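Local coordinates for probable transcriptional regulator (Pseudomonas aeruginosa, PDB 2NNN), which probably binds DNA as a transcription factor of the MarR family, with a winged helix-turn-helix domain in each subunit of a dimer, at residues D11-G14 against F15-Q19; K70-V73 against E74-K78. All coordinates share one frame; numbering follows the deposited sequence.

Contact 1: residues D11-G14 against F15-Q19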
# COMPACT_ATOMS: atom_id res chain seq x y z
N ASP A 11 -0.68 7.13 -15.15
CA ASP A 11 -2.08 6.78 -15.37
C ASP A 11 -2.44 5.42 -14.77
O ASP A 11 -3.61 5.10 -14.60
CB ASP A 11 -2.40 6.77 -16.86
CG ASP A 11 -2.18 8.12 -17.50
OD1 ASP A 11 -2.50 9.15 -16.86
OD2 ASP A 11 -1.69 8.15 -18.65
N GLN A 12 -1.42 4.62 -14.45
CA GLN A 12 -1.67 3.29 -13.93
C GLN A 12 -2.21 3.41 -12.52
O GLN A 12 -1.58 4.03 -11.67
CB GLN A 12 -0.40 2.43 -13.97
CG GLN A 12 0.21 2.30 -15.36
CD GLN A 12 -0.85 2.07 -16.43
OE1 GLN A 12 -1.58 1.06 -16.40
NE2 GLN A 12 -0.94 3.00 -17.38
N ILE A 13 -3.38 2.83 -12.29
CA ILE A 13 -4.04 2.91 -11.00
C ILE A 13 -3.26 2.25 -9.86
O ILE A 13 -3.39 2.66 -8.72
CB ILE A 13 -5.51 2.41 -11.08
CG1 ILE A 13 -6.31 2.87 -9.86
CG2 ILE A 13 -5.56 0.89 -11.26
CD1 ILE A 13 -6.66 4.35 -9.88
N GLY A 14 -2.42 1.28 -10.17
CA GLY A 14 -1.55 0.68 -9.15
C GLY A 14 -0.52 1.64 -8.58
O GLY A 14 -0.33 1.71 -7.38
N PHE A 15 0.14 2.39 -9.46
CA PHE A 15 1.11 3.42 -9.07
C PHE A 15 0.44 4.50 -8.21
O PHE A 15 0.96 4.89 -7.17
CB PHE A 15 1.72 4.03 -10.35
CG PHE A 15 2.80 5.05 -10.11
CD1 PHE A 15 3.79 4.85 -9.14
CD2 PHE A 15 2.86 6.20 -10.89
CE1 PHE A 15 4.78 5.79 -8.92
CE2 PHE A 15 3.86 7.15 -10.69
CZ PHE A 15 4.82 6.94 -9.70
N ILE A 16 -0.74 4.94 -8.65
CA ILE A 16 -1.55 5.93 -7.95
C ILE A 16 -1.96 5.42 -6.56
O ILE A 16 -1.78 6.11 -5.57
CB ILE A 16 -2.81 6.30 -8.79
CG1 ILE A 16 -2.38 6.88 -10.16
CG2 ILE A 16 -3.72 7.27 -8.02
CD1 ILE A 16 -3.54 7.27 -11.07
N LEU A 17 -2.48 4.19 -6.49
CA LEU A 17 -2.84 3.57 -5.20
C LEU A 17 -1.67 3.51 -4.24
O LEU A 17 -1.83 3.82 -3.08
CB LEU A 17 -3.43 2.17 -5.39
CG LEU A 17 -4.84 2.11 -5.93
CD1 LEU A 17 -5.21 0.64 -6.20
CD2 LEU A 17 -5.80 2.78 -4.97
N ARG A 18 -0.50 3.13 -4.74
CA ARG A 18 0.71 3.05 -3.91
C ARG A 18 1.09 4.41 -3.34
O ARG A 18 1.40 4.54 -2.15
CB ARG A 18 1.88 2.46 -4.70
CG ARG A 18 3.18 2.49 -3.91
CD ARG A 18 4.24 1.52 -4.41
NE ARG A 18 4.83 1.84 -5.73
CZ ARG A 18 5.67 2.84 -5.99
NH1 ARG A 18 6.01 3.71 -5.05
NH2 ARG A 18 6.16 2.99 -7.22
N GLN A 19 1.04 5.44 -4.18
CA GLN A 19 1.39 6.80 -3.75
C GLN A 19 0.44 7.37 -2.70
O GLN A 19 0.90 7.97 -1.73
CB GLN A 19 1.41 7.73 -4.95
CG GLN A 19 2.57 7.49 -5.87
CD GLN A 19 2.44 8.31 -7.10
OE1 GLN A 19 1.73 7.95 -8.03
NE2 GLN A 19 3.10 9.43 -7.10
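F15 meets Q12 through the root of its side chain, with CB 3.6 Å from Q12 O, while its ring turns away from residues 11-14. One face of that ring lies beneath the carboxamide end of Q19, one helical turn further on, and the side chain also touches L9 and D10 in the loop ahead of the helix. The first torsion explains the divergence: with CG opposite the backbone N (chi1 -176°), the ring stands beside its own carbonyl carbon.

The Q12 carbonyl is the other flat group of note. I16 N approaches Q12 O in the carbonyl plane, at 3.3 Å and nearly straight (168° at the hydrogen), the first-turn bond expected of a residue at the N-cap. I16 CG1 settles against the same oxygen, 3.3 Å from Q12 O. This is the start of helix 13-31, which in the MarR fold belongs to the dimerisation region, and here I13, I16, L17 and R18 all pack on the second subunit.

The following bonds of the same turn, L17 N to I13 O at 2.9 Å and R18 N to G14 O at 3.0 Å, differ: each donor is tilted from the carbonyl plane. The apolar branches meet more loosely, I13 CG1 lying 4.3 Å from L17 CG. R18 lays its CB by the G14 carbonyl but sends its guanidinium outward, where NH2 bonds to T62 O of the second subunit.

Contact 2: residues K70-V73 against E74-K78; sequences KGVV and ERLDK
R75 folds back over the preceding turn, and its side chain crosses that of V72 obliquely, the guanidinium edge turned to the backbone. NE donates to G71 O at 3.0 Å, the oxygen lying close to the guanidinium plane, while NH2 comes 3.2 Å from V72 CG2. A bend at chi3 (-61°) brings NE round to that carbonyl. G71 O thus accepts twice from one residue: R75 N, also 3.0 Å from G71 O, arrives from the opposite face of the carbonyl plane. The NE bond probably limits rotation of the guanidinium, while the bond from R75 N belongs to the helix.

E74 and K70 take a different course. The glutamate passes the lysine at a slant, OE2 resting 3.5 Å from K70 CE, and the ionic pairing is long, with K70 NZ 3.8 Å from E74 OE2.

Helix 66-78 occupies the place of the recognition helix in the winged helix-turn-helix of MarR proteins. Its buried side faces helices 38-50 and 55-61: V72 rests on A43, V73 on L58 and L76 on Q40. Within that side V72 CG1 lies 4.3 Å from L76 CD2. D77 carries a salt bridge through OD2 to R84 on strand 82-87.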
# COMPACT_ATOMS: atom_id res chain seq x y z
N LYS A 70 -0.52 -12.31 13.17
CA LYS A 70 0.28 -12.94 14.22
C LYS A 70 1.25 -11.92 14.83
O LYS A 70 1.34 -11.79 16.04
CB LYS A 70 1.06 -14.12 13.65
CG LYS A 70 1.70 -15.00 14.72
CD LYS A 70 2.49 -16.14 14.09
CE LYS A 70 3.42 -16.79 15.11
NZ LYS A 70 2.71 -17.78 15.97
N GLY A 71 1.96 -11.20 13.96
CA GLY A 71 3.04 -10.33 14.39
C GLY A 71 2.56 -8.96 14.84
O GLY A 71 3.20 -8.32 15.68
N VAL A 72 1.46 -8.49 14.26
CA VAL A 72 0.83 -7.28 14.75
C VAL A 72 0.37 -7.51 16.20
O VAL A 72 0.65 -6.68 17.08
CB VAL A 72 -0.35 -6.83 13.85
CG1 VAL A 72 -1.35 -5.97 14.63
CG2 VAL A 72 0.16 -6.12 12.63
N VAL A 73 -0.32 -8.63 16.45
CA VAL A 73 -0.82 -8.94 17.79
C VAL A 73 0.33 -9.14 18.79
O VAL A 73 0.24 -8.71 19.94
CB VAL A 73 -1.78 -10.16 17.80
CG1 VAL A 73 -2.06 -10.64 19.22
CG2 VAL A 73 -3.09 -9.80 17.12
N GLU A 74 1.42 -9.75 18.33
CA GLU A 74 2.60 -9.92 19.18
C GLU A 74 3.28 -8.59 19.54
O GLU A 74 3.65 -8.39 20.69
CB GLU A 74 3.59 -10.91 18.57
CG GLU A 74 3.15 -12.37 18.75
CD GLU A 74 3.91 -13.36 17.86
OE1 GLU A 74 4.89 -12.96 17.19
OE2 GLU A 74 3.51 -14.56 17.84
N ARG A 75 3.40 -7.69 18.57
CA ARG A 75 3.92 -6.34 18.83
C ARG A 75 2.98 -5.51 19.70
O ARG A 75 3.43 -4.72 20.52
CB ARG A 75 4.24 -5.62 17.52
CG ARG A 75 5.45 -6.20 16.79
CD ARG A 75 5.65 -5.59 15.41
NE ARG A 75 4.50 -5.82 14.53
CZ ARG A 75 4.33 -5.22 13.35
NH1 ARG A 75 5.21 -4.34 12.90
NH2 ARG A 75 3.25 -5.50 12.63
N LEU A 76 1.68 -5.70 19.53
CA LEU A 76 0.67 -5.11 20.40
C LEU A 76 0.77 -5.71 21.82
O LEU A 76 0.41 -5.05 22.81
CB LEU A 76 -0.71 -5.37 19.80
CG LEU A 76 -1.70 -4.24 19.45
CD1 LEU A 76 -1.03 -3.04 18.81
CD2 LEU A 76 -2.81 -4.77 18.54
N ASP A 77 1.26 -6.94 21.92
CA ASP A 77 1.41 -7.64 23.20
C ASP A 77 2.61 -7.11 23.97
O ASP A 77 2.49 -6.75 25.14
CB ASP A 77 1.55 -9.15 22.99
CG ASP A 77 1.40 -9.94 24.29
OD1 ASP A 77 0.93 -9.36 25.30
OD2 ASP A 77 1.75 -11.14 24.30
N LYS A 78 3.76 -7.07 23.31
CA LYS A 78 4.99 -6.46 23.82
C LYS A 78 4.71 -5.11 24.50
O LYS A 78 5.37 -4.76 25.49
CB LYS A 78 5.98 -6.30 22.66
CG LYS A 78 7.41 -5.89 23.04
CD LYS A 78 8.19 -5.39 21.81
CE LYS A 78 8.27 -6.46 20.69
NZ LYS A 78 8.56 -5.89 19.33

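Overall arrangement
Both contacts lie within a single helical turn or two, yet they serve separate regions of the subunit. Contact 1 comes first along the chain, at the start of helix 13-31, its centre about 21 Å from the centre of the chain; contact 2 follows on helix 66-78, its centre about 13 Å from that point. Their centres are about 30 Å apart and their nearest atoms about 18 Å, so neither touches the other. Contact 1 packs against the second subunit, whereas contact 2 is met by its own chain alone, between helices 38-50 and 55-61 and strand 82-87 of the wing. The pair therefore samples the two halves of a MarR-type regulator, dimerisation and probable DNA binding.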